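Local coordinates for protein DNA-dependent metalloprotease WSS1 homolog 2 (Schizosaccharomyces pombe, PDB 5JIG) that probably cleaves DNA-bound proteins as a DNA-dependent zinc metalloprotease, helping to repair toxic DNA-protein crosslinks, at residues E25-D30 with R86-V91; K34-S39 with T119-A124; W42-L47 with A71-R76; G64-Q69 with T100-G105. All blocks are in the same frame, centred on the assembly; numbering follows the deposited sequence. Where two conformers were deposited one is given.

Contact 1 (E25-D30 with R86-V91); sequences ERLRDD and RDYKTV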
# COMPACT_ATOMS: atom_id res chain seq x y z
N GLU A 25 -3.09 -4.97 -7.91
CA GLU A 25 -2.24 -6.14 -8.21
C GLU A 25 -0.78 -5.69 -8.37
O GLU A 25 0.13 -6.36 -7.91
CB GLU A 25 -2.71 -6.85 -9.44
CG GLU A 25 -4.05 -7.55 -9.28
CD GLU A 25 -4.63 -8.02 -10.63
OE1 GLU A 25 -5.55 -8.83 -10.59
OE2 GLU A 25 -4.21 -7.57 -11.67
N ARG A 26 -0.59 -4.57 -9.04
CA ARG A 26 0.76 -4.04 -9.25
C ARG A 26 1.41 -3.72 -7.92
O ARG A 26 2.61 -4.05 -7.71
CB ARG A 26 0.74 -2.81 -10.15
CG ARG A 26 2.10 -2.19 -10.39
CD ARG A 26 2.01 -0.98 -11.23
NE ARG A 26 3.26 -0.38 -11.46
CZ ARG A 26 3.40 0.80 -12.14
NH1 ARG A 26 4.52 1.38 -12.25
NH2 ARG A 26 2.35 1.46 -12.55
N LEU A 27 0.70 -3.09 -7.01
CA LEU A 27 1.24 -2.78 -5.68
C LEU A 27 1.58 -4.05 -4.91
O LEU A 27 2.63 -4.14 -4.27
CB LEU A 27 0.24 -1.93 -4.91
CG LEU A 27 0.09 -0.50 -5.43
CD1 LEU A 27 -1.21 0.12 -4.97
CD2 LEU A 27 1.26 0.41 -5.02
N ARG A 28 0.66 -5.02 -4.92
CA ARG A 28 0.92 -6.27 -4.21
C ARG A 28 2.18 -6.94 -4.73
O ARG A 28 2.95 -7.52 -3.96
CB ARG A 28 -0.29 -7.18 -4.37
CG ARG A 28 -0.12 -8.54 -3.70
CD ARG A 28 -1.23 -9.48 -4.08
NE ARG A 28 -1.09 -9.74 -5.55
CZ ARG A 28 -2.05 -10.17 -6.35
NH1 ARG A 28 -1.80 -10.22 -7.67
NH2 ARG A 28 -3.25 -10.59 -5.89
N ASP A 29 2.35 -6.91 -6.04
CA ASP A 29 3.40 -7.64 -6.72
C ASP A 29 4.71 -6.83 -6.86
O ASP A 29 5.71 -7.34 -7.35
CB ASP A 29 2.89 -8.16 -8.02
CG ASP A 29 1.69 -9.16 -7.84
OD1 ASP A 29 1.57 -9.70 -6.70
OD2 ASP A 29 0.96 -9.31 -8.79
N ASP A 30 4.68 -5.59 -6.43
CA ASP A 30 5.83 -4.68 -6.53
C ASP A 30 6.97 -5.30 -5.77
O ASP A 30 6.85 -5.66 -4.61
CB ASP A 30 5.41 -3.33 -5.95
CG ASP A 30 6.50 -2.28 -6.03
OD1 ASP A 30 7.45 -2.38 -5.23
OD2 ASP A 30 6.37 -1.35 -6.86
N ARG A 86 -4.36 8.37 -9.60
CA ARG A 86 -3.11 8.94 -9.02
C ARG A 86 -1.81 8.24 -9.50
O ARG A 86 -1.84 7.07 -9.84
CB ARG A 86 -3.22 8.83 -7.50
CG ARG A 86 -4.26 9.72 -6.92
CD ARG A 86 -4.51 9.50 -5.43
NE ARG A 86 -5.67 10.34 -5.13
CZ ARG A 86 -5.59 11.65 -4.96
NH1 ARG A 86 -4.39 12.24 -4.87
NH2 ARG A 86 -6.71 12.33 -4.80
N ASP A 87 -0.74 8.99 -9.53
CA ASP A 87 0.52 8.44 -10.03
C ASP A 87 1.06 7.35 -9.10
O ASP A 87 0.93 7.41 -7.86
CB ASP A 87 1.55 9.50 -10.26
CG ASP A 87 1.91 10.18 -9.06
OD1 ASP A 87 2.99 9.89 -8.53
OD2 ASP A 87 1.12 11.01 -8.61
N TYR A 88 1.67 6.35 -9.72
CA TYR A 88 2.14 5.20 -9.00
C TYR A 88 3.13 5.53 -7.90
O TYR A 88 3.05 4.96 -6.79
CB TYR A 88 2.72 4.16 -9.96
CG TYR A 88 3.05 2.86 -9.30
CD1 TYR A 88 2.06 1.97 -8.98
CD2 TYR A 88 4.35 2.55 -8.93
CE1 TYR A 88 2.33 0.78 -8.33
CE2 TYR A 88 4.65 1.34 -8.30
CZ TYR A 88 3.62 0.46 -7.99
OH TYR A 88 3.84 -0.72 -7.35
N LYS A 89 4.10 6.39 -8.19
CA LYS A 89 5.09 6.67 -7.19
C LYS A 89 4.43 7.19 -5.92
O LYS A 89 4.85 6.83 -4.79
CB LYS A 89 6.11 7.66 -7.73
CG LYS A 89 7.19 8.12 -6.87
CD LYS A 89 8.27 8.86 -7.61
CE LYS A 89 8.38 8.45 -9.05
NZ LYS A 89 8.77 7.05 -9.23
N THR A 90 3.47 8.09 -6.07
CA THR A 90 2.82 8.66 -4.93
C THR A 90 2.02 7.63 -4.14
O THR A 90 2.08 7.59 -2.91
CB THR A 90 1.94 9.85 -5.39
OG1 THR A 90 2.79 10.79 -6.11
CG2 THR A 90 1.25 10.55 -4.27
N VAL A 91 1.27 6.80 -4.85
CA VAL A 91 0.48 5.76 -4.17
C VAL A 91 1.35 4.73 -3.50
O VAL A 91 1.06 4.31 -2.37
CB VAL A 91 -0.55 5.16 -5.14
CG1 VAL A 91 -1.28 3.97 -4.48
CG2 VAL A 91 -1.55 6.23 -5.58
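Packing of one helix end against another, carried by the ring of Y88, joins the last turn of helix 17-29 to the first turn of helix 88-100, partly buried within the WLM protease domain. The guanidinium of R26 lies flat on one face of that ring, the two planes only 2° apart, with R26 CZ 3.6 Å from the ring centroid. This is a cation-pi stack. R26 CG stands anti to the backbone N (chi1 179°) and the chain runs on extended to NE, which lays R26 CD 3.4 Å from Y88 CE1. At the far end of the ring, Y88 OH donates to D30 OD2 at 2.7 Å, arriving on the anti side and 29° out of the carboxylate plane. D30 is the N-cap of helix 31-40, where its OD1 accepts from I33 N and pairs with K92, so the carboxylate that accepts the phenol hydrogen bond is itself held in place. A phenylalanine in place of Y88 removes the hydroxyl and would probably leave D30 OD2 without its phenol donor. Deeper in, L27 CD2 comes within 3.5 Å of Y88 CE1, approaching the ring obliquely, and L27 CD1 meets V91 CG1 at 3.9 Å. L27 and V91 both go on to touch L75 of strand 72-76. At the start of the second helix D87 is the N-cap, its OD1 accepting from T90 N at 3.1 Å. The contact thus combines two N-capped helix starts, at D30 and D87, with an arginine-tyrosine cation-pi stack over aliphatic side chains that rest on the sheet of the WLM domain.

Contact 2 (K34-S39 with T119-A124); sequences KKIMDS and TKEADA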
# COMPACT_ATOMS: atom_id res chain seq x y z
N LYS A 34 7.15 -6.14 -1.79
CA LYS A 34 7.37 -7.53 -1.33
C LYS A 34 8.60 -7.60 -0.44
O LYS A 34 8.57 -8.30 0.59
CB LYS A 34 7.47 -8.46 -2.52
CG LYS A 34 6.24 -8.70 -3.28
CD LYS A 34 6.42 -9.58 -4.49
CE LYS A 34 6.22 -10.97 -4.15
NZ LYS A 34 5.60 -11.67 -5.36
N LYS A 35 9.68 -6.88 -0.80
CA LYS A 35 10.88 -6.91 0.00
C LYS A 35 10.65 -6.45 1.41
O LYS A 35 11.11 -7.08 2.34
CB LYS A 35 11.97 -6.03 -0.69
CG LYS A 35 13.32 -6.09 -0.08
CD LYS A 35 14.08 -7.26 -0.57
CE LYS A 35 15.52 -7.24 -0.08
NZ LYS A 35 15.97 -8.52 0.42
N ILE A 36 9.92 -5.33 1.58
CA ILE A 36 9.69 -4.85 2.91
C ILE A 36 8.68 -5.71 3.69
O ILE A 36 8.82 -5.84 4.92
CB ILE A 36 9.35 -3.35 2.97
CG1 ILE A 36 8.08 -3.01 2.23
CG2 ILE A 36 10.55 -2.56 2.51
CD1 ILE A 36 7.62 -1.57 2.41
N MET A 37 7.67 -6.24 3.02
CA MET A 37 6.73 -7.12 3.74
C MET A 37 7.44 -8.40 4.21
O MET A 37 7.18 -8.87 5.32
CB MET A 37 5.51 -7.36 2.92
CG MET A 37 4.77 -6.03 2.75
SD MET A 37 3.21 -6.16 1.79
CE MET A 37 2.15 -7.00 2.99
N ASP A 38 8.36 -8.91 3.39
CA ASP A 38 9.16 -10.06 3.81
C ASP A 38 10.09 -9.64 4.95
O ASP A 38 10.18 -10.35 5.97
CB ASP A 38 9.96 -10.60 2.62
CG ASP A 38 9.13 -11.41 1.70
OD1 ASP A 38 9.53 -11.54 0.53
OD2 ASP A 38 8.20 -12.14 2.18
N SER A 39 10.81 -8.53 4.81
CA SER A 39 11.80 -8.15 5.84
C SER A 39 11.17 -7.89 7.17
O SER A 39 11.72 -8.22 8.22
CB SER A 39 12.59 -6.91 5.36
OG SER A 39 13.34 -7.21 4.20
N THR A 119 11.26 2.95 2.77
CA THR A 119 11.30 3.63 1.48
C THR A 119 12.61 3.27 0.73
O THR A 119 12.59 2.99 -0.43
CB THR A 119 11.16 5.13 1.70
OG1 THR A 119 9.81 5.41 2.11
CG2 THR A 119 11.44 5.92 0.43
N LYS A 120 13.71 3.37 1.49
CA LYS A 120 15.00 3.04 0.86
C LYS A 120 15.03 1.58 0.39
O LYS A 120 15.43 1.28 -0.75
CB LYS A 120 16.11 3.31 1.88
CG LYS A 120 17.50 2.92 1.51
CD LYS A 120 18.57 3.37 2.51
CE LYS A 120 19.96 2.92 2.18
NZ LYS A 120 20.85 3.42 3.25
N GLU A 121 14.56 0.67 1.24
CA GLU A 121 14.53 -0.72 0.84
C GLU A 121 13.70 -0.94 -0.42
O GLU A 121 14.08 -1.65 -1.32
CB GLU A 121 13.97 -1.52 2.00
CG GLU A 121 14.04 -3.03 1.77
CD GLU A 121 15.34 -3.63 2.23
OE1 GLU A 121 15.58 -3.64 3.45
OE2 GLU A 121 16.16 -4.12 1.38
N ALA A 122 12.53 -0.36 -0.43
CA ALA A 122 11.57 -0.59 -1.51
C ALA A 122 11.91 0.10 -2.81
O ALA A 122 11.31 -0.21 -3.84
CB ALA A 122 10.18 -0.16 -1.05
N ASP A 123 12.82 1.07 -2.76
CA ASP A 123 13.24 1.82 -3.95
C ASP A 123 14.59 1.33 -4.49
O ASP A 123 15.16 1.97 -5.37
CB ASP A 123 13.34 3.32 -3.67
CG ASP A 123 13.48 4.14 -4.94
OD1 ASP A 123 14.32 5.07 -4.99
OD2 ASP A 123 12.74 3.85 -5.93
N ALA A 124 15.14 0.24 -3.95
CA ALA A 124 16.48 -0.18 -4.31
C ALA A 124 16.59 -0.41 -5.82
O ALA A 124 15.67 -0.92 -6.47
CB ALA A 124 16.89 -1.43 -3.55
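Two helices of the WLM domain, 31-40 and 109-122, come together here near the C-terminal end of the second, closest at I36 and A122, whose CA atoms are 6.4 Å apart. The side chain of E121 carries most of the contact. Its CG rests 3.6 Å from I36 CG2, and the two side chains run antiparallel alongside one another, so that the methyl lies against the aliphatic part of the glutamate. K35 lies crosswise to E121, K35 CG standing 3.6 Å from E121 CG. Both chains start with CG anti to the backbone N and then bend at chi2 (84° in K35, 88° in E121). The charged ends come near without joining: K35 NZ is 4.5 Å from E121 OE2, too far for a salt bridge, while K35 CE lies closer to that oxygen, at 3.5 Å. The two opposite charges thus sit on the more exposed side, above their packed aliphatic stems. In this domain the inner side of the interface is completed by the helix that bears the HExxH sequence, 88-100: I36 touches its I96 and L99, and A122 also packs on I96. Between the two segments I36 CG2 and A122 CB are 4.3 Å apart, a looser approach than that to E121. Just beyond, the helix gives way at D123, and the carbonyl oxygen of A122 accepts a hydrogen bond from K92 NZ.

Contact 3 (W42-L47 with A71-R76); sequences WTVPLL and AHIELR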
# COMPACT_ATOMS: atom_id res chain seq x y z
N TRP A 42 5.22 -8.94 7.50
CA TRP A 42 3.85 -8.43 7.49
C TRP A 42 2.98 -9.19 6.54
O TRP A 42 3.28 -9.32 5.35
CB TRP A 42 3.86 -6.96 7.08
CG TRP A 42 4.42 -6.05 8.08
CD1 TRP A 42 4.39 -6.20 9.42
CD2 TRP A 42 5.12 -4.84 7.84
NE1 TRP A 42 5.01 -5.12 10.05
CE2 TRP A 42 5.45 -4.28 9.08
CE3 TRP A 42 5.52 -4.17 6.66
CZ2 TRP A 42 6.18 -3.07 9.18
CZ3 TRP A 42 6.24 -3.00 6.79
CH2 TRP A 42 6.49 -2.45 8.02
N THR A 43 1.85 -9.71 7.09
CA THR A 43 0.75 -10.24 6.33
C THR A 43 -0.44 -9.35 6.54
O THR A 43 -0.80 -9.05 7.69
CB THR A 43 0.39 -11.66 6.76
OG1 THR A 43 1.53 -12.54 6.62
CG2 THR A 43 -0.82 -12.14 6.04
N VAL A 44 -1.00 -8.82 5.48
CA VAL A 44 -2.15 -7.90 5.55
C VAL A 44 -3.33 -8.62 4.89
O VAL A 44 -3.32 -8.90 3.68
CB VAL A 44 -1.82 -6.56 4.86
CG1 VAL A 44 -3.05 -5.69 4.77
CG2 VAL A 44 -0.70 -5.87 5.62
N PRO A 45 -4.37 -8.93 5.66
CA PRO A 45 -5.46 -9.71 5.06
C PRO A 45 -6.16 -9.06 3.87
O PRO A 45 -6.57 -9.75 2.94
CB PRO A 45 -6.44 -9.91 6.24
CG PRO A 45 -5.52 -9.99 7.43
CD PRO A 45 -4.43 -8.96 7.14
N LEU A 46 -6.31 -7.74 3.92
CA LEU A 46 -7.10 -7.06 2.91
C LEU A 46 -6.45 -5.76 2.51
O LEU A 46 -6.06 -4.94 3.38
CB LEU A 46 -8.50 -6.76 3.48
CG LEU A 46 -9.53 -6.09 2.56
CD1 LEU A 46 -9.77 -6.88 1.30
CD2 LEU A 46 -10.83 -5.85 3.32
N LEU A 47 -6.34 -5.52 1.20
CA LEU A 47 -5.90 -4.25 0.63
C LEU A 47 -7.06 -3.79 -0.26
O LEU A 47 -7.47 -4.51 -1.20
CB LEU A 47 -4.66 -4.41 -0.22
CG LEU A 47 -4.13 -3.17 -0.92
CD1 LEU A 47 -3.72 -2.10 0.10
CD2 LEU A 47 -2.97 -3.51 -1.82
N ALA A 71 -4.79 -5.09 9.75
CA ALA A 71 -5.88 -5.97 9.38
C ALA A 71 -6.40 -5.62 7.99
O ALA A 71 -6.84 -6.48 7.24
CB ALA A 71 -7.03 -5.83 10.36
N HIS A 72 -6.36 -4.35 7.65
CA HIS A 72 -6.91 -3.84 6.39
C HIS A 72 -6.24 -2.50 6.09
O HIS A 72 -6.28 -1.61 6.92
CB HIS A 72 -8.44 -3.68 6.56
CG HIS A 72 -9.15 -3.15 5.36
ND1 HIS A 72 -10.47 -2.73 5.41
CD2 HIS A 72 -8.81 -2.99 4.05
CE1 HIS A 72 -10.85 -2.38 4.18
NE2 HIS A 72 -9.86 -2.54 3.33
N ILE A 73 -5.64 -2.41 4.90
CA ILE A 73 -5.10 -1.14 4.41
C ILE A 73 -5.95 -0.70 3.22
O ILE A 73 -6.32 -1.53 2.38
CB ILE A 73 -3.60 -1.28 4.07
CG1 ILE A 73 -2.82 -1.43 5.36
CG2 ILE A 73 -3.12 -0.10 3.24
CD1 ILE A 73 -1.34 -1.75 5.18
N GLU A 74 -6.26 0.59 3.19
CA GLU A 74 -6.98 1.19 2.08
C GLU A 74 -6.11 2.26 1.43
O GLU A 74 -5.32 2.95 2.10
CB GLU A 74 -8.29 1.82 2.44
CG GLU A 74 -9.16 0.99 3.35
CD GLU A 74 -10.57 1.49 3.46
OE1 GLU A 74 -11.08 2.06 2.47
OE2 GLU A 74 -11.16 1.30 4.56
N LEU A 75 -6.24 2.41 0.10
CA LEU A 75 -5.47 3.40 -0.66
C LEU A 75 -6.41 4.11 -1.61
O LEU A 75 -7.15 3.49 -2.37
CB LEU A 75 -4.40 2.72 -1.52
CG LEU A 75 -3.34 1.94 -0.76
CD1 LEU A 75 -2.53 1.17 -1.77
CD2 LEU A 75 -2.46 2.83 0.11
N ARG A 76 -6.34 5.46 -1.64
CA ARG A 76 -7.08 6.21 -2.63
C ARG A 76 -6.32 6.09 -3.95
O ARG A 76 -5.14 6.48 -4.04
CB ARG A 76 -7.27 7.66 -2.21
CG ARG A 76 -8.15 8.43 -3.18
CD ARG A 76 -7.99 9.90 -3.11
NE ARG A 76 -8.30 10.38 -1.79
CZ ARG A 76 -9.29 11.17 -1.44
NH1 ARG A 76 -9.45 11.38 -0.16
NH2 ARG A 76 -10.04 11.80 -2.37
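Strands 44-50 and 72-76 run parallel here, L47 pairing with I73, and I73 N donates to L46 O at 3.0 Å in a bond whose N-H...O angle is 160°. H72 CA also approaches L46 O, and L47 CA lies 3.3 Å from I73 O. The side chains of L46 and H72 project together in one direction, which brings a methyl over the imidazole: L46 CD2 sits 3.4 Å from the centroid of the H72 ring, only 9° off its normal. The polar end of this imidazole is taken up by S48, whose OG is hydrogen-bonded to H72 NE2. On the face of the sheet that holds L47 and I73 the contacts are aliphatic: L47 CD1 meets I73 CG2 at 3.8 Å and L75 CD1 at 4.0 Å. V44, before the corner at P45, lies crosswise to I73 and brings its CG2 to 4.2 Å from I73 CD1. I73 also touches L95, L99 and E98 of helix 88-100, the last predicted to be the active-site residue. A71 and H72 together face H67 in a classic beta bulge on the antiparallel side of strand 72-76. The chemistry thus differs from face to face: a CH-pi contact with a hydrogen-bonded imidazole on the L46 and H72 side, and on the I73 side mainly apolar packing that joins the sheet to the helix of the metal site.

Contact 4 (G64-Q69 with T100-G105); sequences GLNHNQ and THNVHG. With NI (nickel (II) ion), chain B.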
# COMPACT_ATOMS: atom_id res chain seq x y z
N GLY A 64 -4.77 7.31 2.39
CA GLY A 64 -4.66 5.93 2.78
C GLY A 64 -5.16 5.76 4.20
O GLY A 64 -5.36 6.74 4.90
N LEU A 65 -5.36 4.50 4.57
CA LEU A 65 -5.82 4.11 5.90
C LEU A 65 -5.15 2.81 6.29
O LEU A 65 -4.93 1.95 5.47
CB LEU A 65 -7.35 3.83 5.89
CG LEU A 65 -8.20 4.98 5.56
CD1 LEU A 65 -9.65 4.53 5.20
CD2 LEU A 65 -8.22 5.96 6.70
N ASN A 66 -4.88 2.66 7.60
CA ASN A 66 -4.48 1.39 8.15
C ASN A 66 -5.39 1.08 9.33
O ASN A 66 -5.35 1.78 10.34
CB ASN A 66 -3.04 1.42 8.61
CG ASN A 66 -2.59 0.09 9.18
OD1 ASN A 66 -3.39 -0.56 9.86
ND2 ASN A 66 -1.38 -0.35 8.89
N HIS A 67 -6.25 0.10 9.16
CA HIS A 67 -7.18 -0.31 10.21
C HIS A 67 -6.57 -1.46 11.04
O HIS A 67 -6.21 -2.50 10.50
CB HIS A 67 -8.51 -0.74 9.65
CG HIS A 67 -9.13 0.24 8.74
ND1 HIS A 67 -9.45 1.52 9.14
CD2 HIS A 67 -9.52 0.11 7.47
CE1 HIS A 67 -10.02 2.12 8.10
NE2 HIS A 67 -10.07 1.29 7.08
N ASN A 68 -6.54 -1.25 12.35
CA ASN A 68 -6.15 -2.27 13.31
C ASN A 68 -4.80 -2.90 13.01
O ASN A 68 -4.64 -4.12 12.99
CB ASN A 68 -7.26 -3.33 13.43
CG ASN A 68 -8.63 -2.76 13.75
OD1 ASN A 68 -8.75 -1.93 14.75
ND2 ASN A 68 -9.63 -3.09 13.02
N GLN A 69 -3.82 -2.04 12.80
CA GLN A 69 -2.42 -2.47 12.66
C GLN A 69 -2.26 -3.54 11.61
O GLN A 69 -1.64 -4.58 11.82
CB GLN A 69 -1.82 -2.94 13.99
CG GLN A 69 -1.74 -1.84 15.01
CD GLN A 69 -1.25 -2.23 16.35
OE1 GLN A 69 -0.41 -1.54 16.84
NE2 GLN A 69 -1.89 -3.11 17.03
N THR A 100 3.89 1.30 7.62
CA THR A 100 4.61 1.76 8.79
C THR A 100 3.71 1.79 10.01
O THR A 100 4.13 1.53 11.14
CB THR A 100 5.23 3.15 8.50
OG1 THR A 100 6.07 3.10 7.36
CG2 THR A 100 6.11 3.60 9.64
N HIS A 101 2.42 2.09 9.82
CA HIS A 101 1.42 2.07 10.86
C HIS A 101 1.11 0.65 11.38
O HIS A 101 0.41 0.52 12.39
CB HIS A 101 0.11 2.72 10.43
CG HIS A 101 0.14 4.22 10.35
ND1 HIS A 101 0.46 5.02 11.41
CD2 HIS A 101 -0.27 5.05 9.36
CE1 HIS A 101 0.28 6.28 11.04
NE2 HIS A 101 -0.18 6.35 9.82
N ASN A 102 1.65 -0.39 10.78
CA ASN A 102 1.60 -1.71 11.42
C ASN A 102 2.34 -1.69 12.74
O ASN A 102 2.03 -2.51 13.63
CB ASN A 102 2.17 -2.78 10.55
CG ASN A 102 1.29 -3.14 9.35
OD1 ASN A 102 0.15 -2.71 9.25
ND2 ASN A 102 1.81 -3.94 8.44
N VAL A 103 3.35 -0.80 12.89
CA VAL A 103 4.22 -0.73 14.05
C VAL A 103 3.96 0.52 14.83
O VAL A 103 3.91 0.48 16.06
CB VAL A 103 5.72 -0.81 13.58
CG1 VAL A 103 6.71 -0.74 14.75
CG2 VAL A 103 5.95 -2.06 12.76
N HIS A 104 3.85 1.67 14.18
CA HIS A 104 3.81 2.96 14.89
C HIS A 104 2.45 3.65 14.62
O HIS A 104 2.13 3.92 13.43
CB HIS A 104 4.95 3.84 14.40
CG HIS A 104 6.30 3.25 14.71
ND1 HIS A 104 6.76 3.08 16.02
CD2 HIS A 104 7.24 2.72 13.89
CE1 HIS A 104 7.92 2.48 15.94
NE2 HIS A 104 8.25 2.26 14.67
N GLY A 105 1.70 3.97 15.65
CA GLY A 105 0.41 4.58 15.47
C GLY A 105 0.40 6.04 15.11
O GLY A 105 -0.41 6.47 14.24
NI NI B . -0.79 8.03 8.75
O HOH W 1 2.13 -3.72 15.89
O HOH W 2 -2.58 8.20 9.91
O HOH W 3 -1.70 9.59 7.55
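N66 and N102 meet with their side chains nearly perpendicular and their amide planes 86° apart. N66 ND2 donates to N102 OD1 at 2.8 Å, the acceptor lying close to the plane of the N66 amide while the donor is tilted 33° from the carbonyl plane of N102. The same nitrogen also donates to E98 O, and N66 OD1 accepts from G70 N, so the N66 amide is gripped at both ends. An alanine at N66 would probably leave N102 OD1 and the carbonyl of E98 without this shared donor. The side chains of N66 and H101 pass alongside in opposing directions, with N66 ND2 3.7 Å from H101 CB. The imidazole is fixed at both its nitrogens. H101 NE2 coordinates the nickel ion at 2.1 Å. On the other side of the ring, H101 ND1 donates a hydrogen bond to H104 O at 2.8 Å. H97, H107 and two waters share the metal, which occupies the catalytic zinc site. A third water, donating to N102 O at 2.6 Å, reaches Q69 OE1 only weakly. The contact thus ties edge strand 64-67 and the turn after it to the loop that leaves helix 88-100 and leads to helix 109-122.

How the contacts relate
Helix 88-100 supplies part of contact 1, packs under contacts 2 and 3 and leads into the loop of contact 4. Contacts 1 and 2 join helices, and each is partly buried, with charged or aromatic groups at the border and aliphatic ones within; contact 1 adds a cation-pi stack and a phenol hydrogen bond, whereas contact 2 has no hydrogen bond across it. Contact 3, also partly buried, with half of its touching residues buried, joins strands through backbone pairing and apolar packing; it meets contact 1 at R76 and R86, and contact 2 where M37 lies on V44. Contact 4 is a surface contact of amides beside the metal, and shares the sheet with contact 3.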